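Local coordinates for organic hydroperoxide resistance protein (Legionella pneumophila, PDB 6MJN), which probably reduces organic hydroperoxides through a redox-active cysteine and so helps protect the bacterium from peroxide stress, at residues S67-V72 with I78-V83; A107-L112 with E118-K123. All coordinates share one frame; numbering follows the deposited sequence. Where two conformers were deposited one is given.

Interaction 1. Residues S67-V72 with I78-V83; sequences SAIRHV and ISLEDV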
loop_
_atom_site.group_PDB
_atom_site.type_symbol
_atom_site.label_atom_id
_atom_site.label_comp_id
_atom_site.label_asym_id
_atom_site.label_seq_id
_atom_site.Cartn_x
_atom_site.Cartn_y
_atom_site.Cartn_z
ATOM N N SER B 67 -13.944 -1.635 3.195
ATOM C CA SER B 67 -14.320 -3.005 3.512
ATOM C C SER B 67 -14.448 -3.219 5.015
ATOM O O SER B 67 -15.336 -3.948 5.469
ATOM C CB SER B 67 -13.292 -3.972 2.922
ATOM O OG SER B 67 -13.631 -5.307 3.221
ATOM N N ALA B 68 -13.567 -2.606 5.807
ATOM C CA ALA B 68 -13.633 -2.790 7.256
ATOM C C ALA B 68 -14.873 -2.129 7.855
ATOM O O ALA B 68 -15.459 -2.653 8.812
ATOM C CB ALA B 68 -12.370 -2.244 7.917
ATOM N N ILE B 69 -15.263 -0.967 7.323
ATOM C CA ILE B 69 -16.539 -0.357 7.701
ATOM C C ILE B 69 -17.692 -1.309 7.405
ATOM O O ILE B 69 -18.563 -1.546 8.252
ATOM C CB ILE B 69 -16.736 0.987 6.974
ATOM C CG1 ILE B 69 -15.703 2.016 7.444
ATOM C CG2 ILE B 69 -18.174 1.488 7.190
ATOM C CD1 ILE B 69 -15.808 3.392 6.704
ATOM N N ARG B 70 -17.737 -1.843 6.181
ATOM C CA ARG B 70 -18.824 -2.752 5.834
ATOM C C ARG B 70 -18.809 -3.990 6.726
ATOM O O ARG B 70 -19.868 -4.490 7.121
ATOM C CB ARG B 70 -18.747 -3.138 4.355
ATOM C CG ARG B 70 -18.976 -1.968 3.416
ATOM C CD ARG B 70 -19.083 -2.389 1.961
ATOM N NE ARG B 70 -19.146 -1.238 1.061
ATOM C CZ ARG B 70 -20.276 -0.682 0.624
ATOM N NH1 ARG B 70 -21.456 -1.166 0.998
ATOM N NH2 ARG B 70 -20.225 0.366 -0.194
ATOM N N HIS B 71 -17.616 -4.474 7.090
ATOM C CA HIS B 71 -17.530 -5.685 7.906
ATOM C C HIS B 71 -18.043 -5.438 9.324
ATOM O O HIS B 71 -18.838 -6.222 9.855
ATOM C CB HIS B 71 -16.083 -6.194 7.930
ATOM C CG HIS B 71 -15.847 -7.293 8.921
ATOM N ND1 HIS B 71 -16.177 -8.607 8.666
ATOM C CD2 HIS B 71 -15.320 -7.275 10.169
ATOM C CE1 HIS B 71 -15.863 -9.350 9.714
ATOM N NE2 HIS B 71 -15.348 -8.565 10.642
ATOM N N VAL B 72 -17.590 -4.353 9.956
ATOM C CA VAL B 72 -18.059 -4.040 11.302
ATOM C C VAL B 72 -19.572 -3.841 11.312
ATOM O O VAL B 72 -20.268 -4.310 12.218
ATOM C CB VAL B 72 -17.321 -2.801 11.846
ATOM C CG1 VAL B 72 -17.982 -2.305 13.134
ATOM C CG2 VAL B 72 -15.868 -3.129 12.091
ATOM N N ILE B 78 -25.605 -3.197 12.037
ATOM C CA ILE B 78 -25.783 -1.753 11.907
ATOM C C ILE B 78 -26.368 -1.464 10.533
ATOM O O ILE B 78 -25.943 -2.051 9.528
ATOM C CB ILE B 78 -24.444 -1.013 12.116
ATOM C CG1 ILE B 78 -24.074 -0.976 13.602
ATOM C CG2 ILE B 78 -24.488 0.391 11.542
ATOM C CD1 ILE B 78 -22.701 -0.389 13.872
ATOM N N SER B 79 -27.337 -0.546 10.487
ATOM C CA SER B 79 -28.126 -0.279 9.279
ATOM C C SER B 79 -27.391 0.697 8.355
ATOM O O SER B 79 -27.763 1.861 8.188
ATOM C CB SER B 79 -29.506 0.245 9.661
ATOM O OG SER B 79 -29.413 1.423 10.446
ATOM N N LEU B 80 -26.333 0.179 7.727
ATOM C CA LEU B 80 -25.597 0.914 6.706
ATOM C C LEU B 80 -26.308 0.828 5.371
ATOM O O LEU B 80 -26.574 -0.267 4.870
ATOM C CB LEU B 80 -24.186 0.354 6.531
ATOM C CG LEU B 80 -23.080 0.922 7.387
ATOM C CD1 LEU B 80 -21.778 0.896 6.606
ATOM C CD2 LEU B 80 -23.453 2.312 7.782
ATOM N N GLU B 81 -26.589 1.980 4.776
ATOM C CA GLU B 81 -27.121 1.952 3.422
ATOM C C GLU B 81 -25.993 1.976 2.396
ATOM O O GLU B 81 -25.938 1.111 1.517
ATOM C CB GLU B 81 -28.088 3.121 3.199
ATOM C CG GLU B 81 -29.267 3.144 4.155
ATOM C CD GLU B 81 -30.181 4.334 3.920
ATOM O OE1 GLU B 81 -30.064 4.973 2.853
ATOM O OE2 GLU B 81 -31.014 4.634 4.803
ATOM N N ASP B 82 -25.083 2.941 2.507
ATOM C CA ASP B 82 -23.962 3.049 1.584
ATOM C C ASP B 82 -22.756 3.638 2.313
ATOM O O ASP B 82 -22.880 4.227 3.390
ATOM C CB ASP B 82 -24.330 3.906 0.363
ATOM C CG ASP B 82 -23.399 3.684 -0.816
ATOM O OD1 ASP B 82 -22.575 2.742 -0.770
ATOM O OD2 ASP B 82 -23.490 4.458 -1.794
ATOM N N VAL B 83 -21.581 3.456 1.718
ATOM C CA VAL B 83 -20.364 4.083 2.219
ATOM C C VAL B 83 -19.421 4.288 1.044
ATOM O O VAL B 83 -19.313 3.434 0.158
ATOM C CB VAL B 83 -19.701 3.238 3.333
ATOM C CG1 VAL B 83 -19.384 1.843 2.833
ATOM C CG2 VAL B 83 -18.414 3.901 3.824
#

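Interaction 2. Residues A107-L112 with E118-K123; sequences AHITGL and EALVAK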
loop_
_atom_site.group_PDB
_atom_site.type_symbol
_atom_site.label_atom_id
_atom_site.label_comp_id
_atom_site.label_asym_id
_atom_site.label_seq_id
_atom_site.Cartn_x
_atom_site.Cartn_y
_atom_site.Cartn_z
ATOM N N ALA B 107 -14.561 9.176 5.659
ATOM C CA ALA B 107 -15.633 8.257 5.311
ATOM C C ALA B 107 -16.923 9.026 5.041
ATOM O O ALA B 107 -17.239 9.991 5.740
ATOM C CB ALA B 107 -15.840 7.232 6.429
ATOM N N HIS B 108 -17.658 8.609 4.011
ATOM C CA HIS B 108 -18.996 9.129 3.732
ATOM C C HIS B 108 -19.979 7.975 3.877
ATOM O O HIS B 108 -19.998 7.056 3.054
ATOM C CB HIS B 108 -19.078 9.752 2.339
ATOM C CG HIS B 108 -20.421 10.337 2.011
ATOM N ND1 HIS B 108 -20.633 11.121 0.897
ATOM C CD2 HIS B 108 -21.613 10.258 2.647
ATOM C CE1 HIS B 108 -21.898 11.494 0.858
ATOM N NE2 HIS B 108 -22.516 10.980 1.906
ATOM N N ILE B 109 -20.816 8.045 4.918
ATOM C CA ILE B 109 -21.693 6.951 5.330
ATOM C C ILE B 109 -23.147 7.404 5.237
ATOM O O ILE B 109 -23.489 8.487 5.720
ATOM C CB ILE B 109 -21.346 6.507 6.767
ATOM C CG1 ILE B 109 -19.949 5.882 6.817
ATOM C CG2 ILE B 109 -22.375 5.540 7.306
ATOM C CD1 ILE B 109 -19.504 5.489 8.201
ATOM N N THR B 110 -23.996 6.603 4.571
ATOM C CA THR B 110 -25.429 6.853 4.492
ATOM C C THR B 110 -26.161 5.897 5.427
ATOM O O THR B 110 -25.839 4.709 5.483
ATOM C CB THR B 110 -25.957 6.657 3.055
ATOM O OG1 THR B 110 -25.047 7.251 2.119
ATOM C CG2 THR B 110 -27.338 7.281 2.884
ATOM N N GLY B 111 -27.162 6.414 6.145
ATOM C CA GLY B 111 -28.060 5.583 6.927
ATOM C C GLY B 111 -27.882 5.667 8.430
ATOM O O GLY B 111 -28.667 5.053 9.162
ATOM N N LEU B 112 -26.886 6.403 8.907
ATOM C CA LEU B 112 -26.604 6.551 10.325
ATOM C C LEU B 112 -26.596 8.025 10.687
ATOM O O LEU B 112 -26.368 8.888 9.829
ATOM C CB LEU B 112 -25.245 5.945 10.689
ATOM C CG LEU B 112 -25.053 4.466 10.369
ATOM C CD1 LEU B 112 -23.643 4.057 10.774
ATOM C CD2 LEU B 112 -26.084 3.634 11.077
ATOM N N GLU B 118 -19.495 8.026 13.522
ATOM C CA GLU B 118 -18.173 8.224 14.115
ATOM C C GLU B 118 -17.731 6.997 14.897
ATOM O O GLU B 118 -16.555 6.617 14.854
ATOM C CB GLU B 118 -18.167 9.474 14.997
ATOM C CG GLU B 118 -18.415 10.710 14.159
ATOM C CD GLU B 118 -18.445 12.006 14.912
ATOM O OE1 GLU B 118 -18.719 12.007 16.133
ATOM O OE2 GLU B 118 -18.215 13.035 14.248
ATOM N N ALA B 119 -18.657 6.358 15.616
ATOM C CA ALA B 119 -18.298 5.152 16.361
ATOM C C ALA B 119 -17.995 3.984 15.426
ATOM O O ALA B 119 -17.110 3.162 15.707
ATOM C CB ALA B 119 -19.423 4.787 17.331
ATOM N N LEU B 120 -18.740 3.871 14.325
ATOM C CA LEU B 120 -18.509 2.777 13.390
ATOM C C LEU B 120 -17.142 2.904 12.731
ATOM O O LEU B 120 -16.401 1.916 12.621
ATOM C CB LEU B 120 -19.628 2.761 12.345
ATOM C CG LEU B 120 -19.461 1.951 11.061
ATOM C CD1 LEU B 120 -19.143 0.491 11.343
ATOM C CD2 LEU B 120 -20.743 2.057 10.262
ATOM N N VAL B 121 -16.794 4.114 12.292
ATOM C CA VAL B 121 -15.495 4.351 11.671
ATOM C C VAL B 121 -14.372 4.053 12.653
ATOM O O VAL B 121 -13.349 3.460 12.285
ATOM C CB VAL B 121 -15.442 5.793 11.127
ATOM C CG1 VAL B 121 -13.990 6.255 10.878
ATOM C CG2 VAL B 121 -16.305 5.880 9.873
ATOM N N ALA B 122 -14.549 4.433 13.924
ATOM C CA ALA B 122 -13.517 4.148 14.919
ATOM C C ALA B 122 -13.274 2.650 15.054
ATOM O O ALA B 122 -12.124 2.212 15.186
ATOM C CB ALA B 122 -13.899 4.745 16.274
ATOM N N LYS B 123 -14.346 1.852 15.050
ATOM C CA LYS B 123 -14.194 0.404 15.149
ATOM C C LYS B 123 -13.539 -0.167 13.903
ATOM O O LYS B 123 -12.712 -1.085 13.997
ATOM C CB LYS B 123 -15.555 -0.257 15.371
ATOM C CG LYS B 123 -16.191 0.024 16.710
ATOM C CD LYS B 123 -17.445 -0.829 16.875
ATOM C CE LYS B 123 -18.315 -0.367 18.037
ATOM N NZ LYS B 123 -18.965 0.925 17.730
#

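Interaction 1. Residues S67-V72 with I78-V83
The flat guanidinium of Arg70 is met on one face and near one edge by Val83 and Asp82, at the start of strand 82-93. Over the face lies Val83 CG1, 3.3 Å above the plane and displaced from the centre of the group, with Arg70 CZ 3.5 Å from it. Near the plane, at the edge, stands Asp82 OD1; the two side chains lie side by side, pointing the same way, with carboxylate and guanidinium planes 45° apart. The resulting salt bridge is long and weak: Arg70 NH2 lies 3.4 Å from Asp82 OD1, N-H...O angle 151°. The same OD1 accepts a weak bond from the backbone N of Val83 at 2.8 Å, tying the carboxylate to its own strand. The main polar partner of Arg70 is Glu66, one helical turn earlier, in a salt bridge with NH2; Gly22 of the second subunit packs on this arginine.

Val83 serves both Arg70 and Ile69 because its CG1 sits between backbone N and carbonyl carbon (chi1 58°). CG1 is thereby given to the guanidinium, while CG2 reaches Ile69 CD1 at 3.9 Å. The other branch of Ile69, CG2, meets Leu80 CD1 at 3.7 Å, the two side chains crossing at about a right angle. Helix 53-76 is thus laid over this strand start, where Glu81 and Asp82 form a classic beta bulge opposite Thr110. Chemically, the contact divides into an apolar inner part and a charged outer part. Since Arg70 is shared between Glu66 and Asp82, the weak bridge probably adds less to the attachment than the Ile69, Leu80 and Val83 packing.

Interaction 2. Residues A107-L112 with E118-K123
Val121 turns CG1 anti to its nitrogen (chi1 162°), which leaves CG2 anti to the carbonyl carbon and directed at the strand, where it touches both Ala107 and Ile109. Leu120, with a similar first torsion (165°), extends CG away from its own backbone N; CD2, anti to CA, continues the extended chain to Leu112 and Ile109, while CD1 branches off to the side. Val121 CG2 lies 3.7 Å from Ala107 CB and 3.6 Å from Ile109 CD1, so a single methyl bridges two strand residues that face the same way. Leu120 CD2 meets Leu112 CD1 at 3.6 Å, the two leucines crossing at about a right angle, and is a looser 4.2 Å from Ile109 CD1.

This is the helix-on-sheet layer of the OsmC-like fold. Strand 99-110 is the middle strand of a mixed sheet, and helix 114-125 belongs to the crossover that leads to its parallel neighbour, strand 140-146. The axes of 107-110 and 118-123 approach to 10.2 Å, with their N-to-C directions 127° apart. No hydrogen bond crosses between the segments. Leu142 and Val144 of strand 140-146 touch Val121 as well, while Ile69 and Val72 of helix 53-76 meet Leu120.

Interactions 1 and 2 follow each other along the chain, and their centres lie about 8 Å apart. Two probable backbone hydrogen bonds join them across neighbouring strands: Glu81 N to Thr110 O at 2.9 Å and Thr110 N to Asp82 O, also at 2.9 Å. Leu80 links their apolar parts, its CD2 lying 3.4 Å from Ile109 CG2 and 3.5 Å from Leu112 CD1. Helices 53-76 and 114-125 meet directly through Ile69 on Ala124 and Val72 on Leu120, and so share one apolar layer over the sheet. Ala68 touches Cys128; in this thiol-dependent family cysteines carry the redox chemistry, so the contacts probably lie near the redox region without forming it.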